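Local coordinates for protein 350aa long hypothetical aspartate-semialdehyde dehydrogenase (Sulfolobus tokodaii, PDB 2EP5) that probably catalyses the NADPH-dependent reduction of malonyl-CoA to malonate semialdehyde and belongs to the aspartate-semialdehyde dehydrogenase family, at residues A[124-130]-A[214-219]; A[170-176]-A[229-234]; A[246-252]-A[318-324]; A[276-280]-A[338-343]. All coordinates share one frame. Residues are numbered along the deposited sequence.

Contact 1: A[124-130]-A[214-219]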
loop_
_atom_site.group_PDB
_atom_site.type_symbol
_atom_site.label_atom_id
_atom_site.label_comp_id
_atom_site.label_asym_id
_atom_site.label_seq_id
_atom_site.Cartn_x
_atom_site.Cartn_y
_atom_site.Cartn_z
ATOM N N ILE A 124 10.466 -28.665 -17.761
ATOM C CA ILE A 124 11.217 -29.443 -16.789
ATOM C C ILE A 124 11.133 -30.973 -16.864
ATOM O O ILE A 124 12.164 -31.649 -16.840
ATOM C CB ILE A 124 10.838 -28.991 -15.358
ATOM C CG1 ILE A 124 10.892 -27.463 -15.268
ATOM C CG2 ILE A 124 11.790 -29.596 -14.341
ATOM C CD1 ILE A 124 12.227 -26.863 -15.675
ATOM N N ASN A 125 9.925 -31.524 -16.953
ATOM C CA ASN A 125 9.788 -32.976 -16.975
ATOM C C ASN A 125 8.661 -33.528 -17.848
ATOM O O ASN A 125 7.868 -34.351 -17.391
ATOM C CB ASN A 125 9.610 -33.488 -15.539
ATOM C CG ASN A 125 8.347 -32.957 -14.887
ATOM O OD1 ASN A 125 7.862 -31.884 -15.235
ATOM N ND2 ASN A 125 7.817 -33.699 -13.929
ATOM N N TRP A 126 8.595 -33.094 -19.101
ATOM C CA TRP A 126 7.557 -33.587 -19.995
ATOM C C TRP A 126 7.640 -35.105 -20.161
ATOM O O TRP A 126 6.619 -35.776 -20.317
ATOM C CB TRP A 126 7.654 -32.907 -21.361
ATOM C CG TRP A 126 8.987 -33.021 -22.023
ATOM C CD1 TRP A 126 10.051 -32.175 -21.885
ATOM C CD2 TRP A 126 9.395 -34.030 -22.953
ATOM N NE1 TRP A 126 11.093 -32.593 -22.676
ATOM C CE2 TRP A 126 10.718 -33.730 -23.342
ATOM C CE3 TRP A 126 8.769 -35.162 -23.494
ATOM C CZ2 TRP A 126 11.429 -34.518 -24.249
ATOM C CZ3 TRP A 126 9.476 -35.947 -24.398
ATOM C CH2 TRP A 126 10.794 -35.619 -24.767
ATOM N N GLU A 127 8.862 -35.636 -20.104
ATOM C CA GLU A 127 9.105 -37.069 -20.242
ATOM C C GLU A 127 8.355 -37.882 -19.189
ATOM O O GLU A 127 8.032 -39.056 -19.410
ATOM C CB GLU A 127 10.606 -37.375 -20.128
ATOM C CG GLU A 127 11.479 -36.651 -21.140
ATOM C CD GLU A 127 12.331 -35.553 -20.508
ATOM O OE1 GLU A 127 11.775 -34.677 -19.801
ATOM O OE2 GLU A 127 13.564 -35.566 -20.729
ATOM N N HIS A 128 8.076 -37.268 -18.046
ATOM C CA HIS A 128 7.373 -37.974 -16.989
ATOM C C HIS A 128 5.974 -38.416 -17.393
ATOM O O HIS A 128 5.380 -39.266 -16.730
ATOM C CB HIS A 128 7.322 -37.118 -15.721
ATOM C CG HIS A 128 8.654 -36.950 -15.056
ATOM N ND1 HIS A 128 8.798 -36.369 -13.813
ATOM C CD2 HIS A 128 9.900 -37.301 -15.453
ATOM C CE1 HIS A 128 10.074 -36.377 -13.472
ATOM N NE2 HIS A 128 10.765 -36.937 -14.449
ATOM N N LEU A 129 5.450 -37.852 -18.481
ATOM C CA LEU A 129 4.115 -38.218 -18.965
ATOM C C LEU A 129 4.021 -39.706 -19.320
ATOM O O LEU A 129 2.929 -40.263 -19.438
ATOM C CB LEU A 129 3.736 -37.371 -20.186
ATOM C CG LEU A 129 3.301 -35.935 -19.883
ATOM C CD1 LEU A 129 3.179 -35.130 -21.171
ATOM C CD2 LEU A 129 1.978 -35.965 -19.133
ATOM N N GLU A 130 5.171 -40.344 -19.492
ATOM C CA GLU A 130 5.198 -41.761 -19.819
ATOM C C GLU A 130 4.502 -42.572 -18.734
ATOM O O GLU A 130 4.096 -43.712 -18.969
ATOM C CB GLU A 130 6.638 -42.249 -19.981
ATOM C CG GLU A 130 7.398 -41.568 -21.100
ATOM C CD GLU A 130 8.355 -42.512 -21.795
ATOM O OE1 GLU A 130 7.873 -43.511 -22.371
ATOM O OE2 GLU A 130 9.582 -42.264 -21.767
ATOM N N LYS A 214 9.978 -34.296 -7.049
ATOM C CA LYS A 214 9.364 -35.038 -8.144
ATOM C C LYS A 214 9.562 -34.339 -9.487
ATOM O O LYS A 214 9.800 -34.988 -10.500
ATOM C CB LYS A 214 7.874 -35.225 -7.877
ATOM C CG LYS A 214 7.185 -36.154 -8.857
ATOM C CD LYS A 214 5.746 -36.397 -8.428
ATOM C CE LYS A 214 5.047 -37.377 -9.350
ATOM N NZ LYS A 214 3.687 -37.686 -8.841
ATOM N N LEU A 215 9.464 -33.013 -9.496
ATOM C CA LEU A 215 9.645 -32.248 -10.727
ATOM C C LEU A 215 11.029 -32.459 -11.324
ATOM O O LEU A 215 11.188 -32.502 -12.548
ATOM C CB LEU A 215 9.435 -30.762 -10.456
ATOM C CG LEU A 215 7.994 -30.385 -10.120
ATOM C CD1 LEU A 215 7.945 -28.953 -9.605
ATOM C CD2 LEU A 215 7.112 -30.575 -11.359
ATOM N N ASN A 216 12.028 -32.597 -10.455
ATOM C CA ASN A 216 13.403 -32.785 -10.897
ATOM C C ASN A 216 13.814 -34.245 -10.929
ATOM O O ASN A 216 14.981 -34.558 -11.145
ATOM C CB ASN A 216 14.349 -32.015 -9.977
ATOM C CG ASN A 216 14.121 -30.522 -10.036
ATOM O OD1 ASN A 216 14.418 -29.880 -11.043
ATOM N ND2 ASN A 216 13.576 -29.961 -8.962
ATOM N N GLY A 217 12.846 -35.132 -10.715
ATOM C CA GLY A 217 13.124 -36.553 -10.711
ATOM C C GLY A 217 13.418 -37.100 -12.087
ATOM O O GLY A 217 13.270 -36.402 -13.093
ATOM N N LYS A 218 13.824 -38.363 -12.131
ATOM C CA LYS A 218 14.163 -39.018 -13.383
ATOM C C LYS A 218 13.271 -40.223 -13.616
ATOM O O LYS A 218 12.984 -40.980 -12.691
ATOM C CB LYS A 218 15.624 -39.466 -13.346
ATOM C CG LYS A 218 16.166 -40.020 -14.653
ATOM C CD LYS A 218 17.532 -40.663 -14.419
ATOM C CE LYS A 218 18.260 -40.978 -15.719
ATOM N NZ LYS A 218 18.693 -39.736 -16.428
ATOM N N LEU A 219 12.832 -40.392 -14.858
ATOM C CA LEU A 219 11.979 -41.513 -15.233
ATOM C C LEU A 219 12.842 -42.727 -15.539
ATOM O O LEU A 219 13.724 -42.657 -16.389
ATOM C CB LEU A 219 11.171 -41.164 -16.477
ATOM C CG LEU A 219 10.370 -42.318 -17.076
ATOM C CD1 LEU A 219 9.141 -42.595 -16.218
ATOM C CD2 LEU A 219 9.966 -41.960 -18.496
HETATM O O HOH W 1 13.149 -37.908 -16.586
#
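A buried imidazole that reads the backbone of a turn shows how two remote pieces of chain can be joined without any charged pair. The polar part of the contact between 124-130 and 214-219 centres on His128, in the 3-10 segment that follows helix 122-125. Its NE2 donates to Gly217 O at 2.9 Å, and CE1 lies 3.3 Å from Lys214 O, so both carbonyls meet the ring at its edge, near its plane. A water accepts a 3.0 Å hydrogen bond from Leu219 N and a weak one, at 3.3 Å, from His128 NE2. The chain leaves helical geometry at Asn216, which turns Gly217 O toward the ring, while Lys214 O also accepts from Gly217 N. Asn125 adds only van der Waals contact here, its CB 3.5 Å from Leu215 O; its amide is held by Leu119 and Asn121.

Van der Waals contacts of aliphatic carbons with oxygens lie at the two ends. Ile124 CG2 rests 3.5 Å from Leu215 O, while Leu219 points its side chain at the 3-10 segment, with CD2 3.6 Å from Glu127 O and 3.3 Å from Glu130 OE2. One segment belongs to the NAD-binding domain, the other to the dimerisation domain. The chemistry therefore implies a joint without a salt bridge, directed by main-chain carbonyls, in which NE2 of His128 carries a proton.

Contact 2: A[170-176]-A[229-234]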
loop_
_atom_site.group_PDB
_atom_site.type_symbol
_atom_site.label_atom_id
_atom_site.label_comp_id
_atom_site.label_asym_id
_atom_site.label_seq_id
_atom_site.Cartn_x
_atom_site.Cartn_y
_atom_site.Cartn_z
ATOM N N SER A 170 24.101 -30.760 -2.534
ATOM C CA SER A 170 24.160 -29.571 -1.698
ATOM C C SER A 170 22.987 -29.503 -0.742
ATOM O O SER A 170 22.117 -30.377 -0.734
ATOM C CB SER A 170 24.116 -28.318 -2.566
ATOM O OG SER A 170 22.791 -28.102 -3.031
ATOM N N LYS A 171 22.990 -28.454 0.070
ATOM C CA LYS A 171 21.906 -28.188 1.001
ATOM C C LYS A 171 21.259 -26.949 0.381
ATOM O O LYS A 171 21.897 -25.896 0.232
ATOM C CB LYS A 171 22.438 -27.892 2.407
ATOM C CG LYS A 171 21.375 -27.443 3.412
ATOM C CD LYS A 171 20.290 -28.499 3.639
ATOM C CE LYS A 171 19.100 -27.921 4.410
ATOM N NZ LYS A 171 18.016 -28.920 4.648
ATOM N N ILE A 172 20.000 -27.097 -0.011
ATOM C CA ILE A 172 19.255 -26.024 -0.653
ATOM C C ILE A 172 18.442 -25.206 0.324
ATOM O O ILE A 172 17.492 -25.717 0.914
ATOM C CB ILE A 172 18.285 -26.588 -1.713
ATOM C CG1 ILE A 172 19.080 -27.287 -2.814
ATOM C CG2 ILE A 172 17.427 -25.467 -2.285
ATOM C CD1 ILE A 172 18.261 -28.199 -3.656
ATOM N N ILE A 173 18.820 -23.938 0.487
ATOM C CA ILE A 173 18.099 -23.027 1.363
ATOM C C ILE A 173 17.278 -22.095 0.475
ATOM O O ILE A 173 17.819 -21.438 -0.421
ATOM C CB ILE A 173 19.047 -22.157 2.213
ATOM C CG1 ILE A 173 19.929 -23.047 3.108
ATOM C CG2 ILE A 173 18.224 -21.177 3.052
ATOM C CD1 ILE A 173 19.167 -23.815 4.182
ATOM N N ILE A 174 15.977 -22.033 0.722
ATOM C CA ILE A 174 15.120 -21.179 -0.084
ATOM C C ILE A 174 14.170 -20.293 0.714
ATOM O O ILE A 174 13.527 -20.734 1.659
ATOM C CB ILE A 174 14.254 -22.013 -1.060
ATOM C CG1 ILE A 174 15.142 -22.851 -1.975
ATOM C CG2 ILE A 174 13.398 -21.090 -1.903
ATOM C CD1 ILE A 174 14.384 -23.934 -2.737
ATOM N N THR A 175 14.108 -19.029 0.327
ATOM C CA THR A 175 13.189 -18.094 0.944
ATOM C C THR A 175 12.301 -17.619 -0.201
ATOM O O THR A 175 12.800 -17.143 -1.225
ATOM C CB THR A 175 13.900 -16.879 1.557
ATOM O OG1 THR A 175 14.772 -17.314 2.610
ATOM C CG2 THR A 175 12.866 -15.903 2.125
ATOM N N THR A 176 10.994 -17.779 -0.045
ATOM C CA THR A 176 10.074 -17.346 -1.089
ATOM C C THR A 176 9.218 -16.176 -0.607
ATOM O O THR A 176 8.723 -16.187 0.518
ATOM C CB THR A 176 9.130 -18.490 -1.540
ATOM O OG1 THR A 176 8.277 -18.877 -0.451
ATOM C CG2 THR A 176 9.933 -19.692 -2.013
ATOM N N LEU A 229 17.056 -33.928 -3.267
ATOM C CA LEU A 229 17.153 -32.510 -2.952
ATOM C C LEU A 229 16.846 -32.254 -1.485
ATOM O O LEU A 229 15.710 -32.422 -1.030
ATOM C CB LEU A 229 16.202 -31.699 -3.840
ATOM C CG LEU A 229 16.514 -31.702 -5.343
ATOM C CD1 LEU A 229 15.385 -31.038 -6.095
ATOM C CD2 LEU A 229 17.835 -30.986 -5.616
ATOM N N ASP A 230 17.873 -31.868 -0.740
ATOM C CA ASP A 230 17.701 -31.578 0.667
ATOM C C ASP A 230 17.461 -30.078 0.784
ATOM O O ASP A 230 18.390 -29.297 0.981
ATOM C CB ASP A 230 18.951 -32.004 1.448
ATOM C CG ASP A 230 18.881 -31.625 2.916
ATOM O OD1 ASP A 230 17.757 -31.542 3.465
ATOM O OD2 ASP A 230 19.950 -31.417 3.527
ATOM N N SER A 231 16.205 -29.673 0.655
ATOM C CA SER A 231 15.893 -28.259 0.735
ATOM C C SER A 231 15.082 -27.827 1.946
ATOM O O SER A 231 14.179 -28.531 2.390
ATOM C CB SER A 231 15.192 -27.808 -0.555
ATOM O OG SER A 231 14.334 -28.815 -1.057
ATOM N N THR A 232 15.433 -26.661 2.479
ATOM C CA THR A 232 14.736 -26.077 3.618
ATOM C C THR A 232 14.188 -24.741 3.102
ATOM O O THR A 232 14.937 -23.884 2.621
ATOM C CB THR A 232 15.699 -25.859 4.814
ATOM O OG1 THR A 232 16.076 -27.132 5.350
ATOM C CG2 THR A 232 15.036 -25.045 5.912
ATOM N N VAL A 233 12.878 -24.564 3.186
ATOM C CA VAL A 233 12.293 -23.341 2.666
ATOM C C VAL A 233 11.460 -22.550 3.646
ATOM O O VAL A 233 10.817 -23.106 4.530
ATOM C CB VAL A 233 11.478 -23.638 1.358
ATOM C CG1 VAL A 233 11.432 -25.147 1.106
ATOM C CG2 VAL A 233 10.083 -23.056 1.434
ATOM N N THR A 234 11.502 -21.235 3.476
ATOM C CA THR A 234 10.756 -20.305 4.309
ATOM C C THR A 234 9.897 -19.466 3.364
ATOM O O THR A 234 10.424 -18.679 2.562
ATOM C CB THR A 234 11.724 -19.397 5.091
ATOM O OG1 THR A 234 12.652 -20.221 5.813
ATOM C CG2 THR A 234 10.968 -18.507 6.071
HETATM O O HOH W 2 14.644 -21.261 4.756
#
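Two neighbouring parallel strands, 171-178 and 230-237, meet here at one margin of the mixed sheet of the dimerisation domain, with 230-237 outermost within the chain. Their short segments run 17° apart, and the axes approach to 4.6 Å. Five main-chain hydrogen bonds follow the parallel rule that on each strand alternate residues bond through both N and O, each to two residues of the other strand: Ile172 N to Asp230 O (2.9 Å), Thr232 N to Ile172 O (2.8 Å), Ile174 N to Thr232 O (2.8 Å), Thr234 N to Ile174 O (2.8 Å) and Thr176 N to Thr234 O (2.8 Å). CA-H...O contacts, such as Ser231 CA to Ile172 O at 3.0 Å, fill the gaps between them.

The two faces differ in character. On one, Lys171 NZ forms a salt bridge with Asp230 OD1 (2.9 Å) and a hydrogen bond to Thr232 OG1 (2.7 Å). On the other, Ile174 and Val233 pack side by side, and Ile172 CD1 reaches Leu229 CD2 at 3.4 Å.

The face with Lys171, Asp230 and Thr232 looks onto the second subunit, where Asn317 of that subunit takes Asp230 and Lys171, its Glu316 bonds Thr232 and its Asn249 packs on Ile173. Helices 204-215 and 164-168 lie against the mainly apolar face, through Ala209 on Ser231 and Ala167 on Ile172, while strand 244-251 continues the sheet beyond 171-178.

Contact 3: A[246-252]-A[318-324]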
loop_
_atom_site.group_PDB
_atom_site.type_symbol
_atom_site.label_atom_id
_atom_site.label_comp_id
_atom_site.label_asym_id
_atom_site.label_seq_id
_atom_site.Cartn_x
_atom_site.Cartn_y
_atom_site.Cartn_z
ATOM N N GLY A 246 11.764 -15.734 -5.270
ATOM C CA GLY A 246 12.438 -16.760 -4.504
ATOM C C GLY A 246 13.936 -16.539 -4.451
ATOM O O GLY A 246 14.578 -16.327 -5.486
ATOM N N VAL A 247 14.489 -16.553 -3.242
ATOM C CA VAL A 247 15.925 -16.404 -3.066
ATOM C C VAL A 247 16.431 -17.820 -2.849
ATOM O O VAL A 247 16.125 -18.456 -1.834
ATOM C CB VAL A 247 16.281 -15.559 -1.831
ATOM C CG1 VAL A 247 17.798 -15.462 -1.690
ATOM C CG2 VAL A 247 15.678 -14.182 -1.964
ATOM N N ILE A 248 17.192 -18.313 -3.818
ATOM C CA ILE A 248 17.721 -19.659 -3.765
ATOM C C ILE A 248 19.209 -19.677 -3.435
ATOM O O ILE A 248 20.009 -18.986 -4.070
ATOM C CB ILE A 248 17.459 -20.383 -5.115
ATOM C CG1 ILE A 248 15.947 -20.395 -5.396
ATOM C CG2 ILE A 248 18.019 -21.819 -5.082
ATOM C CD1 ILE A 248 15.560 -20.982 -6.745
ATOM N N ASN A 249 19.565 -20.455 -2.416
ATOM C CA ASN A 249 20.957 -20.594 -2.010
ATOM C C ASN A 249 21.366 -22.057 -2.057
ATOM O O ASN A 249 20.943 -22.855 -1.221
ATOM C CB ASN A 249 21.187 -20.063 -0.593
ATOM C CG ASN A 249 21.109 -18.549 -0.512
ATOM O OD1 ASN A 249 20.026 -17.975 -0.417
ATOM N ND2 ASN A 249 22.263 -17.895 -0.561
ATOM N N ILE A 250 22.172 -22.412 -3.048
ATOM C CA ILE A 250 22.635 -23.782 -3.158
ATOM C C ILE A 250 23.960 -23.876 -2.398
ATOM O O ILE A 250 25.023 -23.543 -2.933
ATOM C CB ILE A 250 22.815 -24.178 -4.636
ATOM C CG1 ILE A 250 21.464 -24.066 -5.356
ATOM C CG2 ILE A 250 23.355 -25.595 -4.740
ATOM C CD1 ILE A 250 21.489 -24.493 -6.818
ATOM N N VAL A 251 23.875 -24.306 -1.138
ATOM C CA VAL A 251 25.051 -24.439 -0.265
ATOM C C VAL A 251 25.832 -25.696 -0.616
ATOM O O VAL A 251 25.420 -26.804 -0.290
ATOM C CB VAL A 251 24.636 -24.512 1.228
ATOM C CG1 VAL A 251 25.872 -24.427 2.124
ATOM C CG2 VAL A 251 23.650 -23.382 1.546
ATOM N N THR A 252 26.975 -25.512 -1.266
ATOM C CA THR A 252 27.798 -26.638 -1.687
ATOM C C THR A 252 29.236 -26.218 -1.973
ATOM O O THR A 252 29.501 -25.052 -2.250
ATOM C CB THR A 252 27.214 -27.270 -2.970
ATOM O OG1 THR A 252 28.097 -28.288 -3.451
ATOM C CG2 THR A 252 27.021 -26.203 -4.052
ATOM N N ASN A 318 31.291 -21.594 -0.662
ATOM C CA ASN A 318 30.385 -22.712 -0.422
ATOM C C ASN A 318 28.911 -22.417 -0.755
ATOM O O ASN A 318 28.009 -23.011 -0.163
ATOM C CB ASN A 318 30.534 -23.159 1.043
ATOM C CG ASN A 318 29.895 -24.517 1.328
ATOM O OD1 ASN A 318 29.907 -25.417 0.487
ATOM N ND2 ASN A 318 29.356 -24.675 2.532
ATOM N N VAL A 319 28.658 -21.516 -1.702
ATOM C CA VAL A 319 27.275 -21.213 -2.054
ATOM C C VAL A 319 27.038 -20.462 -3.365
ATOM O O VAL A 319 27.729 -19.491 -3.699
ATOM C CB VAL A 319 26.567 -20.425 -0.919
ATOM C CG1 VAL A 319 27.238 -19.078 -0.719
ATOM C CG2 VAL A 319 25.086 -20.246 -1.251
ATOM N N LEU A 320 26.038 -20.934 -4.100
ATOM C CA LEU A 320 25.643 -20.329 -5.359
ATOM C C LEU A 320 24.294 -19.705 -5.065
ATOM O O LEU A 320 23.342 -20.415 -4.721
ATOM C CB LEU A 320 25.478 -21.392 -6.443
ATOM C CG LEU A 320 25.343 -20.983 -7.917
ATOM C CD1 LEU A 320 24.194 -21.769 -8.532
ATOM C CD2 LEU A 320 25.109 -19.491 -8.067
ATOM N N ARG A 321 24.207 -18.385 -5.175
ATOM C CA ARG A 321 22.943 -17.713 -4.913
ATOM C C ARG A 321 22.318 -17.128 -6.170
ATOM O O ARG A 321 23.013 -16.778 -7.123
ATOM C CB ARG A 321 23.106 -16.585 -3.892
ATOM C CG ARG A 321 21.750 -15.978 -3.523
ATOM C CD ARG A 321 21.837 -14.511 -3.192
ATOM N NE ARG A 321 22.527 -13.745 -4.229
ATOM C CZ ARG A 321 23.006 -12.521 -4.032
ATOM N NH1 ARG A 321 22.856 -11.942 -2.851
ATOM N NH2 ARG A 321 23.670 -11.898 -4.994
ATOM N N LEU A 322 20.994 -17.019 -6.157
ATOM C CA LEU A 322 20.269 -16.455 -7.280
ATOM C C LEU A 322 18.850 -16.097 -6.867
ATOM O O LEU A 322 18.298 -16.688 -5.936
ATOM C CB LEU A 322 20.266 -17.432 -8.465
ATOM C CG LEU A 322 19.579 -18.796 -8.379
ATOM C CD1 LEU A 322 18.070 -18.632 -8.514
ATOM C CD2 LEU A 322 20.088 -19.676 -9.500
ATOM N N VAL A 323 18.289 -15.096 -7.546
ATOM C CA VAL A 323 16.930 -14.621 -7.298
ATOM C C VAL A 323 16.097 -14.867 -8.554
ATOM O O VAL A 323 16.480 -14.481 -9.663
ATOM C CB VAL A 323 16.903 -13.099 -6.967
ATOM C CG1 VAL A 323 15.467 -12.631 -6.781
ATOM C CG2 VAL A 323 17.714 -12.819 -5.689
ATOM N N VAL A 324 14.957 -15.520 -8.375
ATOM C CA VAL A 324 14.076 -15.826 -9.490
ATOM C C VAL A 324 12.687 -15.250 -9.237
ATOM O O VAL A 324 12.231 -15.159 -8.096
ATOM C CB VAL A 324 13.970 -17.345 -9.699
ATOM C CG1 VAL A 324 13.373 -17.993 -8.455
ATOM C CG2 VAL A 324 13.127 -17.649 -10.930
#
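Side-by-side strands fit through their side chains as well as their backbones, and on the face carrying Ile248, Ile250, Leu320, Leu322 and Val324 the fit is wholly aliphatic. Ile248 CD1 reaches across to Leu322 CD1 at 3.9 Å and to Val324 CG1 at 4.1 Å, so its tip sits between those two side chains. Further along, Ile250 CD1 meets Leu320 CD1 at 4.2 Å. Gly246 puts no bulk on this face; a CB there would lie 3.6 Å from Val324 CG1.

The strands run antiparallel, at 168°, and lie inside the mixed sheet of the dimerisation domain, between 171-178 and 308-316. Hydrogen-bonded pairs tie them at Gly246 with Val324, Ile248 with Leu322 and Ile250 with Leu320; in the middle pair Ile248 N lies 2.9 Å from Leu322 O.

On the reverse face, Asn249 lies across the gap between two neighbours, ND2 being 3.7 Å from Val319 CG2 and 3.6 Å from Arg321 CG. Val247 CG1 touches that same Arg321 CG at 4.4 Å. Arg321 then extends away from the pair: its NH1 bonds Thr234 of the second subunit, whose Ile173 packs on Asn249. Met156 of helix 151-160 touches both Ile248 and Val324 on the aliphatic face.

Contact 4: A[276-280]-A[338-343]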
loop_
_atom_site.group_PDB
_atom_site.type_symbol
_atom_site.label_atom_id
_atom_site.label_comp_id
_atom_site.label_asym_id
_atom_site.label_seq_id
_atom_site.Cartn_x
_atom_site.Cartn_y
_atom_site.Cartn_z
ATOM N N ASN A 276 7.465 -25.377 -30.776
ATOM C CA ASN A 276 6.794 -24.087 -30.837
ATOM C C ASN A 276 5.333 -24.187 -30.435
ATOM O O ASN A 276 4.447 -23.808 -31.199
ATOM C CB ASN A 276 6.878 -23.514 -32.249
ATOM C CG ASN A 276 8.292 -23.279 -32.686
ATOM O OD1 ASN A 276 9.040 -24.221 -32.921
ATOM N ND2 ASN A 276 8.678 -22.013 -32.787
ATOM N N LEU A 277 5.083 -24.700 -29.237
ATOM C CA LEU A 277 3.719 -24.835 -28.759
ATOM C C LEU A 277 3.182 -23.437 -28.440
ATOM O O LEU A 277 3.892 -22.603 -27.871
ATOM C CB LEU A 277 3.689 -25.748 -27.527
ATOM C CG LEU A 277 4.330 -27.131 -27.733
ATOM C CD1 LEU A 277 4.180 -27.964 -26.478
ATOM C CD2 LEU A 277 3.671 -27.846 -28.909
ATOM N N PRO A 278 1.918 -23.166 -28.811
ATOM C CA PRO A 278 1.249 -21.878 -28.595
ATOM C C PRO A 278 1.441 -21.183 -27.255
ATOM O O PRO A 278 1.543 -19.957 -27.206
ATOM C CB PRO A 278 -0.227 -22.191 -28.886
ATOM C CG PRO A 278 -0.325 -23.680 -28.749
ATOM C CD PRO A 278 0.964 -24.155 -29.340
ATOM N N THR A 279 1.500 -21.953 -26.173
ATOM C CA THR A 279 1.659 -21.364 -24.850
ATOM C C THR A 279 3.095 -21.403 -24.307
ATOM O O THR A 279 3.355 -20.947 -23.190
ATOM C CB THR A 279 0.702 -22.044 -23.863
ATOM O OG1 THR A 279 -0.631 -21.949 -24.378
ATOM C CG2 THR A 279 0.752 -21.371 -22.485
ATOM N N ALA A 280 4.024 -21.928 -25.101
ATOM C CA ALA A 280 5.425 -22.005 -24.691
ATOM C C ALA A 280 6.183 -20.713 -25.003
ATOM O O ALA A 280 6.190 -20.251 -26.141
ATOM C CB ALA A 280 6.107 -23.167 -25.384
ATOM N N ILE A 338 -2.391 -25.383 -19.399
ATOM C CA ILE A 338 -2.702 -25.296 -20.817
ATOM C C ILE A 338 -1.505 -25.792 -21.627
ATOM O O ILE A 338 -1.667 -26.484 -22.636
ATOM C CB ILE A 338 -3.064 -23.829 -21.193
ATOM C CG1 ILE A 338 -4.407 -23.458 -20.552
ATOM C CG2 ILE A 338 -3.115 -23.654 -22.705
ATOM C CD1 ILE A 338 -4.757 -21.979 -20.644
ATOM N N LEU A 339 -0.303 -25.449 -21.173
ATOM C CA LEU A 339 0.914 -25.865 -21.864
ATOM C C LEU A 339 1.065 -27.380 -21.741
ATOM O O LEU A 339 1.581 -28.046 -22.644
ATOM C CB LEU A 339 2.149 -25.183 -21.255
ATOM C CG LEU A 339 3.291 -24.776 -22.197
ATOM C CD1 LEU A 339 4.613 -24.940 -21.472
ATOM C CD2 LEU A 339 3.299 -25.607 -23.458
ATOM N N THR A 340 0.617 -27.925 -20.613
ATOM C CA THR A 340 0.705 -29.359 -20.393
ATOM C C THR A 340 -0.182 -30.072 -21.396
ATOM O O THR A 340 0.209 -31.094 -21.955
ATOM C CB THR A 340 0.290 -29.738 -18.953
ATOM O OG1 THR A 340 1.194 -29.125 -18.023
ATOM C CG2 THR A 340 0.335 -31.254 -18.761
ATOM N N VAL A 341 -1.374 -29.524 -21.637
ATOM C CA VAL A 341 -2.287 -30.127 -22.607
ATOM C C VAL A 341 -1.668 -30.062 -24.009
ATOM O O VAL A 341 -1.720 -31.038 -24.763
ATOM C CB VAL A 341 -3.674 -29.416 -22.648
ATOM C CG1 VAL A 341 -4.570 -30.105 -23.667
ATOM C CG2 VAL A 341 -4.333 -29.453 -21.277
ATOM N N GLU A 342 -1.071 -28.924 -24.353
ATOM C CA GLU A 342 -0.453 -28.791 -25.673
ATOM C C GLU A 342 0.609 -29.879 -25.872
ATOM O O GLU A 342 0.664 -30.525 -26.920
ATOM C CB GLU A 342 0.178 -27.402 -25.840
ATOM C CG GLU A 342 -0.737 -26.262 -25.414
ATOM C CD GLU A 342 -0.184 -24.883 -25.748
ATOM O OE1 GLU A 342 1.051 -24.720 -25.822
ATOM O OE2 GLU A 342 -0.992 -23.950 -25.924
ATOM N N VAL A 343 1.444 -30.083 -24.860
ATOM C CA VAL A 343 2.488 -31.099 -24.933
ATOM C C VAL A 343 1.887 -32.494 -25.147
ATOM O O VAL A 343 2.370 -33.265 -25.977
ATOM C CB VAL A 343 3.338 -31.123 -23.638
ATOM C CG1 VAL A 343 4.260 -32.332 -23.649
ATOM C CG2 VAL A 343 4.145 -29.831 -23.510
#
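A single carboxylate can hold a whole turn against a helix, and the chain from Asn276 onward illustrates it. Asn276, with positive phi, is the C' residue of the Schellman motif that ends helix 271-274 and redirects the chain. Leu277 then points at helix 334-347: its CD1 packs against Leu339 CD2 at 3.9 Å and Val343 CG2 at 3.5 Å, while CB lies 3.3 Å from Glu342 OE1. It also opens a type I beta turn, closed by Ala280 N to Leu277 O at 2.9 Å. Pro278 follows, more exposed. Thr279 brings the main polar anchor. Its N donates to Glu342 OE1 at 2.8 Å and its OG1 to Glu342 OE2 at 2.6 Å, although the position of that second oxygen is less certain; backbone and hydroxyl thus grip both oxygens of the glutamate. Thr279 OG1 also rests 3.4 Å from Ile338 CG2. Ala280 completes the turn with CB 4.2 Å from Leu339 CD2.

Around this joint, Met23 of helix 15-24 touches both Thr279 and Ile338, and helix 122-125 meets Leu339 through Pro122 and Glu123. The turn thus sits on helix 334-347 beside elements of the NAD-binding domain, on the way to strand 285-287.

Contacts 2 and 3 build one continuous piece of the mixed sheet: their centres are 9 Å apart, and strands 171-178 and 244-251 are direct neighbours, giving the order 230-237, 171-178, 244-251, 319-326. Both touch the second subunit, so this sheet contributes to the dimer interface. Contact 1 lies about 20 Å from contact 2 between centres and touches it where Asn216 meets Leu229. Contact 4, 16 Å from contact 1 between centres, meets it through Leu129 and Val343. Along the chain, contacts 1 and 2 cross, as do contacts 3 and 4. The last helix, 334-347, follows strand 319-326 and packs against helices 15-24 and 122-125 of the NAD-binding domain, so it links the two domains.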